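Local atomic coordinates of nodulation fucosyltransferase NodZ (Bradyrhizobium sp., PDB entry 3SIW), a protein that belongs to the GT-B clan of glycosyltransferase-like proteins and is built from two alpha/beta domains, with GDP bound in this model. Residues S170-H175 / T279-P284. Sequence-based numbering, arbitrary orientation.
With GDP (guanosine-5'-diphosphate), chain B; PO4 (phosphate ion), chain D.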
loop_
_atom_site.group_PDB
_atom_site.type_symbol
_atom_site.label_atom_id
_atom_site.label_comp_id
_atom_site.label_asym_id
_atom_site.label_seq_id
_atom_site.Cartn_x
_atom_site.Cartn_y
_atom_site.Cartn_z
ATOM N N SER A 170 17.185 7.258 -16.473
ATOM C CA SER A 170 16.106 6.312 -16.582
ATOM C C SER A 170 16.365 5.266 -15.536
ATOM O O SER A 170 17.345 4.518 -15.626
ATOM C CB SER A 170 16.094 5.652 -17.970
ATOM O OG SER A 170 15.610 6.555 -18.958
ATOM N N ILE A 171 15.470 5.152 -14.567
ATOM C CA ILE A 171 15.691 4.263 -13.438
ATOM C C ILE A 171 14.936 2.944 -13.548
ATOM O O ILE A 171 13.751 2.885 -13.818
ATOM C CB ILE A 171 15.337 4.951 -12.118
ATOM C CG1 ILE A 171 16.130 6.244 -11.960
ATOM C CG2 ILE A 171 15.538 3.993 -10.890
ATOM C CD1 ILE A 171 17.665 6.137 -12.037
ATOM N N ILE A 172 15.652 1.863 -13.309
ATOM C CA ILE A 172 15.063 0.583 -13.181
ATOM C C ILE A 172 14.916 0.336 -11.689
ATOM O O ILE A 172 15.890 0.210 -11.002
ATOM C CB ILE A 172 15.949 -0.529 -13.827
ATOM C CG1 ILE A 172 16.124 -0.285 -15.332
ATOM C CG2 ILE A 172 15.272 -1.910 -13.621
ATOM C CD1 ILE A 172 17.241 -1.120 -15.972
ATOM N N GLY A 173 13.678 0.243 -11.207
ATOM C CA GLY A 173 13.407 -0.050 -9.799
ATOM C C GLY A 173 13.242 -1.530 -9.573
ATOM O O GLY A 173 12.599 -2.259 -10.385
ATOM N N VAL A 174 13.842 -2.001 -8.510
ATOM C CA VAL A 174 13.785 -3.427 -8.205
ATOM C C VAL A 174 13.318 -3.559 -6.779
ATOM O O VAL A 174 13.948 -3.057 -5.875
ATOM C CB VAL A 174 15.171 -4.147 -8.384
ATOM C CG1 VAL A 174 15.004 -5.641 -8.270
ATOM C CG2 VAL A 174 15.797 -3.791 -9.728
ATOM N N HIS A 175 12.217 -4.252 -6.605
ATOM C CA HIS A 175 11.724 -4.578 -5.321
ATOM C C HIS A 175 11.981 -6.047 -5.068
ATOM O O HIS A 175 11.515 -6.932 -5.794
ATOM C CB HIS A 175 10.210 -4.278 -5.182
ATOM C CG HIS A 175 9.668 -4.587 -3.827
ATOM N ND1 HIS A 175 8.558 -5.376 -3.628
ATOM C CD2 HIS A 175 10.109 -4.235 -2.589
ATOM C CE1 HIS A 175 8.319 -5.470 -2.332
ATOM N NE2 HIS A 175 9.245 -4.783 -1.681
ATOM N N THR A 279 11.087 1.488 -15.418
ATOM C CA THR A 279 10.782 0.059 -15.387
ATOM C C THR A 279 10.827 -0.384 -13.942
ATOM O O THR A 279 11.707 0.038 -13.189
ATOM C CB THR A 279 11.831 -0.773 -16.199
ATOM O OG1 THR A 279 11.737 -0.429 -17.568
ATOM C CG2 THR A 279 11.595 -2.294 -16.039
ATOM N N VAL A 280 9.876 -1.217 -13.523
ATOM C CA VAL A 280 9.903 -1.789 -12.215
ATOM C C VAL A 280 9.836 -3.311 -12.280
ATOM O O VAL A 280 9.029 -3.892 -12.999
ATOM C CB VAL A 280 8.838 -1.228 -11.265
ATOM C CG1 VAL A 280 8.842 -2.010 -9.942
ATOM C CG2 VAL A 280 9.176 0.236 -10.966
ATOM N N ILE A 281 10.738 -3.922 -11.535
ATOM C CA ILE A 281 10.809 -5.354 -11.336
ATOM C C ILE A 281 10.155 -5.667 -9.989
ATOM O O ILE A 281 10.555 -5.126 -8.935
ATOM C CB ILE A 281 12.264 -5.869 -11.369
ATOM C CG1 ILE A 281 12.865 -5.599 -12.751
ATOM C CG2 ILE A 281 12.287 -7.441 -11.087
ATOM C CD1 ILE A 281 14.388 -5.690 -12.853
ATOM N N ARG A 282 9.163 -6.533 -10.024
ATOM C CA ARG A 282 8.379 -6.848 -8.835
ATOM C C ARG A 282 8.683 -8.287 -8.443
ATOM O O ARG A 282 8.214 -9.227 -9.071
ATOM C CB ARG A 282 6.870 -6.738 -9.101
ATOM C CG ARG A 282 6.408 -5.440 -9.676
ATOM C CD ARG A 282 4.930 -5.507 -9.937
ATOM N NE ARG A 282 4.183 -5.387 -8.714
ATOM C CZ ARG A 282 2.867 -5.565 -8.579
ATOM N NH1 ARG A 282 2.113 -5.938 -9.575
ATOM N NH2 ARG A 282 2.300 -5.357 -7.408
ATOM N N PHE A 283 9.422 -8.425 -7.352
ATOM C CA PHE A 283 9.796 -9.748 -6.818
ATOM C C PHE A 283 9.273 -9.813 -5.369
ATOM O O PHE A 283 9.911 -9.299 -4.457
ATOM C CB PHE A 283 11.327 -9.883 -6.930
ATOM C CG PHE A 283 11.800 -11.254 -6.821
ATOM C CD1 PHE A 283 12.116 -11.797 -5.577
ATOM C CD2 PHE A 283 11.978 -12.016 -7.964
ATOM C CE1 PHE A 283 12.575 -13.121 -5.458
ATOM C CE2 PHE A 283 12.434 -13.333 -7.876
ATOM C CZ PHE A 283 12.735 -13.896 -6.613
ATOM N N PRO A 284 8.090 -10.390 -5.151
ATOM C CA PRO A 284 7.150 -11.021 -6.088
ATOM C C PRO A 284 6.102 -10.010 -6.583
ATOM O O PRO A 284 5.947 -8.957 -5.975
ATOM C CB PRO A 284 6.499 -12.078 -5.221
ATOM C CG PRO A 284 6.410 -11.412 -3.891
ATOM C CD PRO A 284 7.575 -10.485 -3.771
HETATM P PB GDP B . 3.458 -7.010 0.840
HETATM O O1B GDP B . 2.060 -7.385 0.064
HETATM O O2B GDP B . 4.793 -7.442 0.266
HETATM O O3B GDP B . 3.264 -7.615 2.328
HETATM O O3A GDP B . 3.454 -5.329 0.816
HETATM P PA GDP B . 2.912 -4.283 1.919
HETATM O O1A GDP B . 3.375 -2.903 1.514
HETATM O O2A GDP B . 1.484 -4.445 2.225
HETATM O "O5'" GDP B . 3.800 -4.851 3.251
HETATM C "C5'" GDP B . 5.209 -4.862 3.170
HETATM C "C4'" GDP B . 5.855 -4.005 4.231
HETATM O "O4'" GDP B . 7.219 -4.546 4.477
HETATM C "C3'" GDP B . 6.078 -2.711 3.491
HETATM O "O3'" GDP B . 5.010 -1.774 3.574
HETATM C "C2'" GDP B . 7.286 -2.174 4.258
HETATM O "O2'" GDP B . 6.876 -1.687 5.577
HETATM C "C1'" GDP B . 8.170 -3.455 4.347
HETATM N N9 GDP B . 8.885 -3.571 3.066
HETATM C C8 GDP B . 8.727 -4.495 2.086
HETATM N N7 GDP B . 9.568 -4.211 1.076
HETATM C C5 GDP B . 10.224 -3.081 1.379
HETATM C C6 GDP B . 11.196 -2.305 0.742
HETATM O O6 GDP B . 11.640 -2.583 -0.377
HETATM N N1 GDP B . 11.668 -1.135 1.370
HETATM C C2 GDP B . 11.188 -0.789 2.636
HETATM N N2 GDP B . 11.647 0.318 3.266
HETATM N N3 GDP B . 10.283 -1.575 3.227
HETATM C C4 GDP B . 9.783 -2.679 2.639
HETATM P P PO4 D . 0.476 -7.263 -12.460
HETATM O O1 PO4 D . 2.007 -6.964 -12.190
HETATM O O2 PO4 D . -0.519 -6.999 -11.332
HETATM O O3 PO4 D . -0.047 -6.588 -13.695
HETATM O O4 PO4 D . 0.355 -8.752 -12.842
HETATM O O HOH W 1 7.129 -6.380 -5.845
#
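Two neighbouring parallel strands of the C-terminal of the two beta sheets, 170-175 and 279-283, pair here, with Ile172, Gly173, Val174 and His175 level with Thr279, Val280, Ile281 and Arg282. Gly173 and Ile281 each use both N and O: Gly173 N bonds Thr279 O at 2.8 Å, Ile281 N reaches Gly173 O at 2.7 Å, and His175 N meets Ile281 O at 3.0 Å, the last two almost straight. The last bond of the ladder is less straight: Phe283 N gives His175 O a 3.0 Å bond with 138° at the hydrogen, the donor tilted from the carbonyl plane, just before the cis peptide of Pro284. On one face, Ile281 CD1 meets the methyls of two residues of the other strand, Val174 CG2 at 3.9 Å and Ile172 CG2 at 4.0 Å; helix 193-209 packs on this side through Ala204 and Ala208. His175 lies on the other face, CG swung anti to its backbone N (chi1 -179°), which carries the ring out beyond the sheet to the nucleotide. His175 NE2 donates to GDP N7 at 2.8 Å, nearly straight, while a water held by Pro284 O sits in the ring plane at ND1, so both nitrogens are engaged, which probably fixes the ring's rotation; Phe289 stacks on it. A nucleotide met at the C-terminal ends of parallel strands is characteristic of the Rossmann-like C-terminal domain of the GT-B fold.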